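Endoglucanase (Ruminococcus champanellensis, PDB 6WQV) probably hydrolyses beta-1,4-linked glucans such as cellulose as a broad-specificity endoglucanase of glycosyl hydrolase family 5, and here holds bound sugar. Local coordinates at residues P283-Q288 with R317-D322; E22-W27 with G70-R75. All blocks are in the same frame, centred on the assembly; numbering follows the deposited sequence.

Contact 1: residues P283-Q288 with R317-D322; sequences PVIIGQ and RCIWWD. Unlike the reference sequence in segment 283-288: Gln288 (reference Glu). With GLC (alpha-D-glucopyranose), chain E; BGC (beta-D-glucopyranose), chain B.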
ATOM      1  N   PRO A 283       4.223  -4.555  14.789  1.00 15.31           N
ATOM      2  CA  PRO A 283       2.918  -4.325  14.169  1.00 15.74           C
ATOM      3  C   PRO A 283       2.950  -4.617  12.676  1.00 13.90           C
ATOM      4  O   PRO A 283       3.950  -4.380  11.992  1.00 14.40           O
ATOM      5  CB  PRO A 283       2.650  -2.839  14.439  1.00 16.15           C
ATOM      6  CG  PRO A 283       3.495  -2.505  15.605  1.00 16.77           C
ATOM      7  CD  PRO A 283       4.724  -3.364  15.497  1.00 17.66           C
ATOM      8  N   VAL A 284       1.833  -5.129  12.168  1.00 13.12           N
ATOM      9  CA  VAL A 284       1.729  -5.502  10.764  1.00 11.67           C
ATOM     10  C   VAL A 284       0.323  -5.212  10.258  1.00 10.90           C
ATOM     11  O   VAL A 284      -0.667  -5.346  10.989  1.00 12.85           O
ATOM     12  CB  VAL A 284       2.130  -6.984  10.528  1.00 13.84           C
ATOM     13  CG1 VAL A 284       1.216  -7.921  11.322  1.00 14.82           C
ATOM     14  CG2 VAL A 284       2.133  -7.318   9.045  1.00 13.49           C
ATOM     15  N   ILE A 285       0.243  -4.808   8.996  1.00 10.25           N
ATOM     16  CA  ILE A 285      -1.012  -4.517   8.316  1.00 10.28           C
ATOM     17  C   ILE A 285      -0.969  -5.204   6.959  1.00 11.11           C
ATOM     18  O   ILE A 285       0.098  -5.348   6.356  1.00 11.85           O
ATOM     19  CB  ILE A 285      -1.230  -2.994   8.162  1.00 10.86           C
ATOM     20  CG1 ILE A 285      -2.640  -2.690   7.659  1.00 11.41           C
ATOM     21  CG2 ILE A 285      -0.175  -2.388   7.222  1.00 12.26           C
ATOM     22  CD1 ILE A 285      -3.040  -1.238   7.821  1.00 13.65           C
ATOM     23  N   ILE A 286      -2.129  -5.665   6.491  1.00 10.79           N
ATOM     24  CA  ILE A 286      -2.260  -6.178   5.123  1.00 11.00           C
ATOM     25  C   ILE A 286      -2.683  -4.986   4.270  1.00 11.33           C
ATOM     26  O   ILE A 286      -3.862  -4.634   4.173  1.00 11.37           O
ATOM     27  CB  ILE A 286      -3.210  -7.372   5.031  1.00 11.73           C
ATOM     28  CG1 ILE A 286      -2.593  -8.567   5.764  1.00 12.67           C
ATOM     29  CG2 ILE A 286      -3.490  -7.717   3.565  1.00 11.77           C
ATOM     30  CD1 ILE A 286      -3.547  -9.694   6.054  1.00 12.21           C
ATOM     31  N   GLY A 287      -1.687  -4.328   3.662  1.00 10.42           N
ATOM     32  CA  GLY A 287      -1.929  -3.090   2.947  1.00 11.06           C
ATOM     33  C   GLY A 287      -2.556  -3.264   1.590  1.00 10.71           C
ATOM     34  O   GLY A 287      -3.069  -2.284   1.035  1.00 10.65           O
ATOM     35  N   GLN A 288      -2.523  -4.485   1.049  1.00 10.03           N
ATOM     36  CA  GLN A 288      -3.306  -4.841  -0.127  1.00  9.21           C
ATOM     37  C   GLN A 288      -3.747  -6.291  -0.025  1.00 10.82           C
ATOM     38  O   GLN A 288      -2.929  -7.171   0.264  1.00 11.00           O
ATOM     39  CB  GLN A 288      -2.499  -4.706  -1.418  1.00  9.92           C
ATOM     40  CG  GLN A 288      -2.005  -3.316  -1.747  1.00 11.25           C
ATOM     41  CD  GLN A 288      -1.300  -3.243  -3.102  1.00 11.77           C
ATOM     42  OE1 GLN A 288      -0.476  -2.366  -3.337  1.00 11.19           O
ATOM     43  NE2 GLN A 288      -1.631  -4.164  -3.998  1.00 11.68           N
ATOM     44  N   ARG A 317      -5.325  -5.579  10.447  1.00 10.96           N
ATOM     45  CA  ARG A 317      -6.185  -4.775   9.589  1.00  9.99           C
ATOM     46  C   ARG A 317      -5.893  -5.072   8.127  1.00 10.57           C
ATOM     47  O   ARG A 317      -4.763  -5.411   7.751  1.00 11.01           O
ATOM     48  CB  ARG A 317      -5.922  -3.286   9.818  1.00 11.08           C
ATOM     49  CG  ARG A 317      -6.133  -2.770  11.220  1.00 14.34           C
ATOM     50  CD  ARG A 317      -7.585  -2.834  11.628  1.00 16.07           C
ATOM     51  NE  ARG A 317      -7.873  -4.127  12.227  1.00 19.24           N
ATOM     52  CZ  ARG A 317      -7.586  -4.451  13.485  1.00 19.01           C
ATOM     53  NH1 ARG A 317      -7.004  -3.575  14.290  1.00 19.84           N
ATOM     54  NH2 ARG A 317      -7.879  -5.661  13.928  1.00 19.43           N
ATOM     55  N   CYS A 318      -6.921  -4.911   7.285  1.00 11.74           N
ATOM     56  CA  CYS A 318      -6.848  -5.239   5.865  1.00 11.67           C
ATOM     57  C   CYS A 318      -7.299  -4.068   5.003  1.00 10.32           C
ATOM     58  O   CYS A 318      -8.225  -3.340   5.373  1.00 11.27           O
ATOM     59  CB  CYS A 318      -7.758  -6.439   5.561  1.00 11.11           C
ATOM     60  SG  CYS A 318      -7.319  -7.941   6.467  1.00 12.12           S
ATOM     61  N   ILE A 319      -6.671  -3.923   3.830  1.00 11.25           N
ATOM     62  CA  ILE A 319      -6.947  -2.827   2.896  1.00 10.44           C
ATOM     63  C   ILE A 319      -7.183  -3.412   1.504  1.00 10.58           C
ATOM     64  O   ILE A 319      -6.259  -3.937   0.877  1.00 10.41           O
ATOM     65  CB  ILE A 319      -5.812  -1.785   2.873  1.00  9.10           C
ATOM     66  CG1 ILE A 319      -5.440  -1.355   4.292  1.00 10.65           C
ATOM     67  CG2 ILE A 319      -6.224  -0.577   2.044  1.00 10.66           C
ATOM     68  CD1 ILE A 319      -4.456  -0.178   4.359  1.00 11.35           C
ATOM     69  N   TRP A 320      -8.417  -3.280   1.007  1.00  9.98           N
ATOM     70  CA  TRP A 320      -8.788  -3.837  -0.292  1.00 10.79           C
ATOM     71  C   TRP A 320      -8.100  -3.069  -1.421  1.00  8.98           C
ATOM     72  O   TRP A 320      -8.029  -1.839  -1.395  1.00 10.45           O
ATOM     73  CB  TRP A 320     -10.324  -3.770  -0.478  1.00 11.11           C
ATOM     74  CG  TRP A 320     -10.774  -4.293  -1.829  1.00 11.15           C
ATOM     75  CD1 TRP A 320     -10.820  -3.604  -3.009  1.00 13.42           C
ATOM     76  CD2 TRP A 320     -11.197  -5.627  -2.132  1.00 11.81           C
ATOM     77  NE1 TRP A 320     -11.235  -4.431  -4.030  1.00 13.14           N
ATOM     78  CE2 TRP A 320     -11.488  -5.672  -3.515  1.00 11.65           C
ATOM     79  CE3 TRP A 320     -11.369  -6.780  -1.368  1.00 11.69           C
ATOM     80  CZ2 TRP A 320     -11.927  -6.833  -4.141  1.00 13.03           C
ATOM     81  CZ3 TRP A 320     -11.810  -7.927  -1.988  1.00 13.30           C
ATOM     82  CH2 TRP A 320     -12.086  -7.945  -3.363  1.00 13.77           C
ATOM     83  N   TRP A 321      -7.628  -3.788  -2.438  1.00  9.02           N
ATOM     84  CA  TRP A 321      -7.041  -3.174  -3.628  1.00  9.26           C
ATOM     85  C   TRP A 321      -8.141  -2.949  -4.667  1.00  9.70           C
ATOM     86  O   TRP A 321      -8.626  -3.909  -5.267  1.00 12.09           O
ATOM     87  CB  TRP A 321      -5.942  -4.063  -4.204  1.00 10.75           C
ATOM     88  CG  TRP A 321      -5.365  -3.529  -5.466  1.00  9.79           C
ATOM     89  CD1 TRP A 321      -5.572  -3.989  -6.735  1.00 10.69           C
ATOM     90  CD2 TRP A 321      -4.479  -2.415  -5.588  1.00  9.09           C
ATOM     91  NE1 TRP A 321      -4.878  -3.225  -7.639  1.00 10.96           N
ATOM     92  CE2 TRP A 321      -4.192  -2.251  -6.962  1.00  8.41           C
ATOM     93  CE3 TRP A 321      -3.894  -1.535  -4.673  1.00  9.04           C
ATOM     94  CZ2 TRP A 321      -3.361  -1.246  -7.429  1.00 10.03           C
ATOM     95  CZ3 TRP A 321      -3.064  -0.541  -5.139  1.00  9.09           C
ATOM     96  CH2 TRP A 321      -2.795  -0.404  -6.506  1.00  9.82           C
ATOM     97  N   ASP A 322      -8.536  -1.688  -4.890  1.00 10.36           N
ATOM     98  CA  ASP A 322      -9.632  -1.360  -5.811  1.00  9.92           C
ATOM     99  C   ASP A 322      -9.063  -0.617  -7.019  1.00 10.66           C
ATOM    100  O   ASP A 322      -8.747   0.577  -6.938  1.00 11.58           O
ATOM    101  CB  ASP A 322     -10.709  -0.521  -5.119  1.00 10.27           C
ATOM    102  CG  ASP A 322     -11.997  -0.464  -5.910  1.00 11.57           C
ATOM    103  OD1 ASP A 322     -11.929  -0.582  -7.147  1.00 12.06           O
ATOM    104  OD2 ASP A 322     -13.067  -0.282  -5.288  1.00 11.87           O
TER
HETATM  105  C1  GLC E   1       0.746  -5.398  -5.942  1.00 19.28           C
HETATM  106  C2  GLC E   1       0.787  -3.968  -6.446  1.00 13.23           C
HETATM  107  C3  GLC E   1      -0.374  -3.413  -7.152  1.00 11.80           C
HETATM  108  C4  GLC E   1      -0.920  -4.409  -8.148  1.00 11.97           C
HETATM  109  C5  GLC E   1      -1.350  -5.621  -7.355  1.00 14.21           C
HETATM  110  C6  GLC E   1      -2.130  -6.655  -8.150  1.00 14.02           C
HETATM  111  O1  GLC E   1       0.310  -5.594  -4.661  1.00 19.54           O
HETATM  112  O2  GLC E   1       1.200  -3.136  -5.320  1.00 13.78           O
HETATM  113  O3  GLC E   1       0.089  -2.200  -7.854  1.00 11.71           O
HETATM  114  O4  GLC E   1      -2.005  -3.810  -8.863  1.00 12.33           O
HETATM  115  O5  GLC E   1      -0.140  -6.287  -6.813  1.00 16.68           O
HETATM  116  O6  GLC E   1      -1.374  -7.195  -9.145  1.00 16.40           O
HETATM  117  C2  BGC B   2      -3.223  -3.790 -10.890  1.00 12.32           C
HETATM  118  C3  BGC B   2      -3.103  -3.976 -12.368  1.00 12.77           C
HETATM  119  C4  BGC B   2      -1.961  -3.187 -12.956  1.00 14.81           C
HETATM  120  C5  BGC B   2      -0.658  -3.501 -12.254  1.00 14.28           C
HETATM  121  C6  BGC B   2       0.509  -2.654 -12.655  1.00 14.02           C
HETATM  122  C1  BGC B   2      -1.914  -4.111 -10.180  1.00 13.71           C
HETATM  123  O2  BGC B   2      -4.275  -4.631 -10.356  1.00 13.21           O
HETATM  124  O3  BGC B   2      -4.369  -3.562 -12.995  1.00 14.48           O
HETATM  125  O4  BGC B   2      -1.755  -3.577 -14.365  1.00 17.94           O
HETATM  126  O5  BGC B   2      -0.827  -3.291 -10.789  1.00 13.62           O
HETATM  127  O6  BGC B   2       1.707  -3.179 -12.074  1.00 19.75           O
HETATM  128  O   HOH W   1      -3.089  -4.244  11.593  1.00 13.19           O

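Contact 2: residues E22-W27 with G70-R75; sequences EITIGW and GFNTVR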
ATOM      1  N   GLU A  22      -7.510   1.823  15.806  1.00 14.15           N
ATOM      2  CA  GLU A  22      -8.522   2.767  15.348  1.00 15.00           C
ATOM      3  C   GLU A  22      -8.946   2.525  13.909  1.00 16.18           C
ATOM      4  O   GLU A  22     -10.036   2.956  13.520  1.00 17.86           O
ATOM      5  CB  GLU A  22      -8.000   4.194  15.489  1.00 17.69           C
ATOM      6  CG  GLU A  22      -7.570   4.502  16.898  1.00 22.03           C
ATOM      7  CD  GLU A  22      -7.695   5.962  17.237  1.00 29.57           C
ATOM      8  OE1 GLU A  22      -7.748   6.782  16.297  1.00 31.13           O
ATOM      9  OE2 GLU A  22      -7.749   6.289  18.442  1.00 31.97           O
ATOM     10  N   ILE A  23      -8.110   1.863  13.108  1.00 13.70           N
ATOM     11  CA  ILE A  23      -8.487   1.483  11.753  1.00 14.36           C
ATOM     12  C   ILE A  23      -9.523   0.367  11.815  1.00 15.45           C
ATOM     13  O   ILE A  23      -9.435  -0.544  12.646  1.00 16.83           O
ATOM     14  CB  ILE A  23      -7.223   1.064  10.977  1.00 13.18           C
ATOM     15  CG1 ILE A  23      -6.318   2.286  10.786  1.00 12.73           C
ATOM     16  CG2 ILE A  23      -7.590   0.410   9.671  1.00 13.94           C
ATOM     17  CD1 ILE A  23      -5.031   2.037  10.020  1.00 15.67           C
ATOM     18  N   THR A  24     -10.542   0.456  10.953  1.00 13.32           N
ATOM     19  CA  THR A  24     -11.534  -0.612  10.830  1.00 14.63           C
ATOM     20  C   THR A  24     -11.152  -1.502   9.648  1.00 14.76           C
ATOM     21  O   THR A  24     -10.656  -2.617   9.836  1.00 13.98           O
ATOM     22  CB  THR A  24     -12.946  -0.033  10.682  1.00 16.46           C
ATOM     23  OG1 THR A  24     -12.984   0.919   9.614  1.00 15.91           O
ATOM     24  CG2 THR A  24     -13.398   0.644  11.987  1.00 18.10           C
ATOM     25  N   ILE A  25     -11.360  -0.993   8.437  1.00 12.70           N
ATOM     26  CA  ILE A  25     -11.003  -1.662   7.184  1.00 11.02           C
ATOM     27  C   ILE A  25     -10.667  -0.555   6.197  1.00 11.21           C
ATOM     28  O   ILE A  25     -11.208   0.553   6.277  1.00 12.01           O
ATOM     29  CB  ILE A  25     -12.152  -2.585   6.710  1.00 11.61           C
ATOM     30  CG1 ILE A  25     -11.749  -3.363   5.452  1.00 11.85           C
ATOM     31  CG2 ILE A  25     -13.425  -1.772   6.484  1.00 13.24           C
ATOM     32  CD1 ILE A  25     -12.793  -4.372   4.990  1.00 15.43           C
ATOM     33  N   GLY A  26      -9.729  -0.829   5.284  1.00 10.13           N
ATOM     34  CA  GLY A  26      -9.239   0.177   4.368  1.00 11.02           C
ATOM     35  C   GLY A  26      -9.492  -0.150   2.896  1.00  9.23           C
ATOM     36  O   GLY A  26      -9.822  -1.283   2.530  1.00 10.21           O
ATOM     37  N   TRP A  27      -9.269   0.863   2.058  1.00  9.97           N
ATOM     38  CA  TRP A  27      -9.519   0.819   0.620  1.00  9.32           C
ATOM     39  C   TRP A  27      -8.389   1.544  -0.091  1.00  8.66           C
ATOM     40  O   TRP A  27      -7.982   2.637   0.329  1.00  9.64           O
ATOM     41  CB  TRP A  27     -10.853   1.518   0.345  1.00  9.11           C
ATOM     42  CG  TRP A  27     -11.384   1.558  -1.052  1.00  9.86           C
ATOM     43  CD1 TRP A  27     -12.201   0.635  -1.643  1.00 10.90           C
ATOM     44  CD2 TRP A  27     -11.201   2.610  -2.005  1.00  9.72           C
ATOM     45  NE1 TRP A  27     -12.542   1.053  -2.917  1.00 10.09           N
ATOM     46  CE2 TRP A  27     -11.930   2.253  -3.162  1.00  8.64           C
ATOM     47  CE3 TRP A  27     -10.486   3.815  -2.004  1.00 10.83           C
ATOM     48  CZ2 TRP A  27     -11.954   3.060  -4.306  1.00 10.02           C
ATOM     49  CZ3 TRP A  27     -10.523   4.621  -3.139  1.00  9.44           C
ATOM     50  CH2 TRP A  27     -11.255   4.236  -4.272  1.00 10.30           C
ATOM     51  N   GLY A  70     -18.288   1.865   4.630  1.00 14.91           N
ATOM     52  CA  GLY A  70     -17.787   1.253   5.848  1.00 13.49           C
ATOM     53  C   GLY A  70     -16.285   1.310   6.015  1.00 12.41           C
ATOM     54  O   GLY A  70     -15.783   0.844   7.048  1.00 14.03           O
ATOM     55  N   PHE A  71     -15.536   1.852   5.060  1.00 11.77           N
ATOM     56  CA  PHE A  71     -14.088   1.974   5.210  1.00 10.82           C
ATOM     57  C   PHE A  71     -13.768   3.245   5.988  1.00 11.64           C
ATOM     58  O   PHE A  71     -14.424   4.269   5.812  1.00 13.90           O
ATOM     59  CB  PHE A  71     -13.442   2.055   3.821  1.00 11.16           C
ATOM     60  CG  PHE A  71     -13.670   0.832   2.960  1.00 10.75           C
ATOM     61  CD1 PHE A  71     -12.863  -0.287   3.088  1.00 11.61           C
ATOM     62  CD2 PHE A  71     -14.681   0.805   2.008  1.00 11.74           C
ATOM     63  CE1 PHE A  71     -13.072  -1.408   2.306  1.00 10.60           C
ATOM     64  CE2 PHE A  71     -14.879  -0.317   1.213  1.00 11.52           C
ATOM     65  CZ  PHE A  71     -14.081  -1.421   1.370  1.00 11.87           C
ATOM     66  N   ASN A  72     -12.761   3.192   6.865  1.00 10.79           N
ATOM     67  CA  ASN A  72     -12.303   4.404   7.540  1.00 11.51           C
ATOM     68  C   ASN A  72     -10.861   4.785   7.206  1.00 11.83           C
ATOM     69  O   ASN A  72     -10.322   5.723   7.809  1.00 11.53           O
ATOM     70  CB  ASN A  72     -12.547   4.338   9.053  1.00 10.61           C
ATOM     71  CG  ASN A  72     -11.452   3.636   9.814  1.00 12.07           C
ATOM     72  OD1 ASN A  72     -10.629   2.917   9.248  1.00 12.75           O
ATOM     73  ND2 ASN A  72     -11.451   3.824  11.125  1.00 14.66           N
ATOM     74  N   THR A  73     -10.247   4.116   6.228  1.00 11.45           N
ATOM     75  CA  THR A  73      -8.846   4.298   5.864  1.00 11.92           C
ATOM     76  C   THR A  73      -8.737   4.180   4.353  1.00 10.54           C
ATOM     77  O   THR A  73      -9.353   3.293   3.752  1.00 10.01           O
ATOM     78  CB  THR A  73      -8.002   3.202   6.532  1.00 11.94           C
ATOM     79  OG1 THR A  73      -8.060   3.346   7.953  1.00 12.30           O
ATOM     80  CG2 THR A  73      -6.552   3.258   6.102  1.00 11.43           C
ATOM     81  N   VAL A  74      -7.970   5.078   3.745  1.00  8.75           N
ATOM     82  CA  VAL A  74      -7.681   5.025   2.316  1.00  8.81           C
ATOM     83  C   VAL A  74      -6.171   5.026   2.125  1.00  8.97           C
ATOM     84  O   VAL A  74      -5.471   5.915   2.628  1.00 10.33           O
ATOM     85  CB  VAL A  74      -8.324   6.184   1.537  1.00  9.99           C
ATOM     86  CG1 VAL A  74      -7.871   6.174   0.084  1.00 10.59           C
ATOM     87  CG2 VAL A  74      -9.836   6.095   1.637  1.00 12.78           C
ATOM     88  N   ARG A  75      -5.670   4.012   1.428  1.00  9.34           N
ATOM     89  CA  ARG A  75      -4.289   4.001   0.971  1.00  9.44           C
ATOM     90  C   ARG A  75      -4.253   4.653  -0.404  1.00  8.75           C
ATOM     91  O   ARG A  75      -5.035   4.289  -1.296  1.00  9.53           O
ATOM     92  CB  ARG A  75      -3.747   2.578   0.912  1.00 11.10           C
ATOM     93  CG  ARG A  75      -2.291   2.474   0.412  1.00  8.83           C
ATOM     94  CD  ARG A  75      -1.743   1.159   0.863  1.00 10.37           C
ATOM     95  NE  ARG A  75      -0.380   0.773   0.489  1.00 10.26           N
ATOM     96  CZ  ARG A  75      -0.061   0.096  -0.606  1.00  9.64           C
ATOM     97  NH1 ARG A  75      -0.975  -0.222  -1.508  1.00 11.41           N
ATOM     98  NH2 ARG A  75       1.205  -0.267  -0.790  1.00 10.81           N
TER
HETATM   99  O   HOH W   2     -15.418   2.328   9.602  1.00 21.54           O

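Contact 1: residues P283-Q288 with R317-D322
Trp321 lays one face of its indole against the side-chain amide of Gln288, the planes 15° apart. Gln288 NE2 sits 3.4 Å above the plane of the Trp321 indole, and Gln288 CD comes within 3.5 Å of Trp321 CE3. CG of Trp321 is anti to the backbone N (chi1 176°), which swings the ring alongside the extended Gln288 chain. The same indole face carries the glucose GLC, whose C3 lies 3.7 Å above the plane, while at the edge Trp321 NE1 donates to BGC O2 at 3.1 Å. An alanine in place of Trp321 would remove the flat surface under the amide and GLC, probably opening a gap and leaving BGC O2 without this donor. Gln288 OE1 accepts from GLC O2 at 2.7 Å and from Arg75, and NE2 binds Tyr243. Gln288, a glutamate in the reference sequence, lies at the end of the seventh strand, a position consistent with that of the nucleophile in family 5 TIM barrels. Strands 284-288 and 318-322 run parallel as neighbours in a beta-alpha-beta unit, joined by helix 297-313. Ile286 N bonds Arg317 O at 2.9 Å, whereas the return bond from Ile319 N to Ile286 O is weak. Inside the barrel, Ile285 CD1 meets Ile319 CD1 at 3.9 Å; on the other face Ile286 and Cys318 pack on Tyr307 of that helix. A water links Val284 O to Arg317 N.

Contact 2: residues E22-W27 with G70-R75
Trp27 rests its CB over one face of the Phe71 ring, 4.0 Å from the ring centroid, as a CH-pi contact. CG is anti to the backbone N (chi1 -177°), and the indole turns an edge toward the same face, an edge-to-face pair with planes 54° apart. Ile25 CG2 adds to this tight side, 3.7 Å from Phe71 CD1. Gly26 passes so close to Thr73 that a beta carbon would be cramped against Thr73 CB. Three backbone bonds cross here, Asn72 N to Ile25 O at 3.1 Å, Trp27 N to Thr73 O and Arg75 N to Trp27 O; the buried Thr73 N has no modelled partner.

The solvent side is polar. Asn72 OD1 is gripped from opposite faces of its amide plane, by Thr24 N at 3.0 Å in a nearly straight bond and by Thr73 OG1 at 2.9 Å; ND2 donates to Glu22 O at 2.9 Å. This amide thus spans the link from helix 16-22 to strand 26-29. A water joins Thr24 OG1 to Gly70 O, where a Schellman motif ends helix 60-68. Trp27 and Phe71 both pack against Val66 of that helix, Phe71 also against Leu349 and Met353 of helix 346-353, while Val74 pairs onward with strand 113-117.

In the fold
From the N terminus, helix 16-22 leads into strand 26-29, and contact 2 closes the first long loop when the chain returns, after helix 60-68, as strand 73-76. Some two hundred residues later contact 1 closes a second, shorter excursion through helix 297-313. The two are in series, neither nested nor crossed: one pairs the first and second strands of the eight-stranded barrel, the other the seventh and eighth. They meet because strand 318-322 returns to strand 26-29, sealing the barrel through backbone bonds of Gly26 with Cys318 and Trp320. Across this seam Trp27 NE1 bonds Asp322 OD2; inside the barrel Arg75, from the second strand, reaches Gln288 on the seventh.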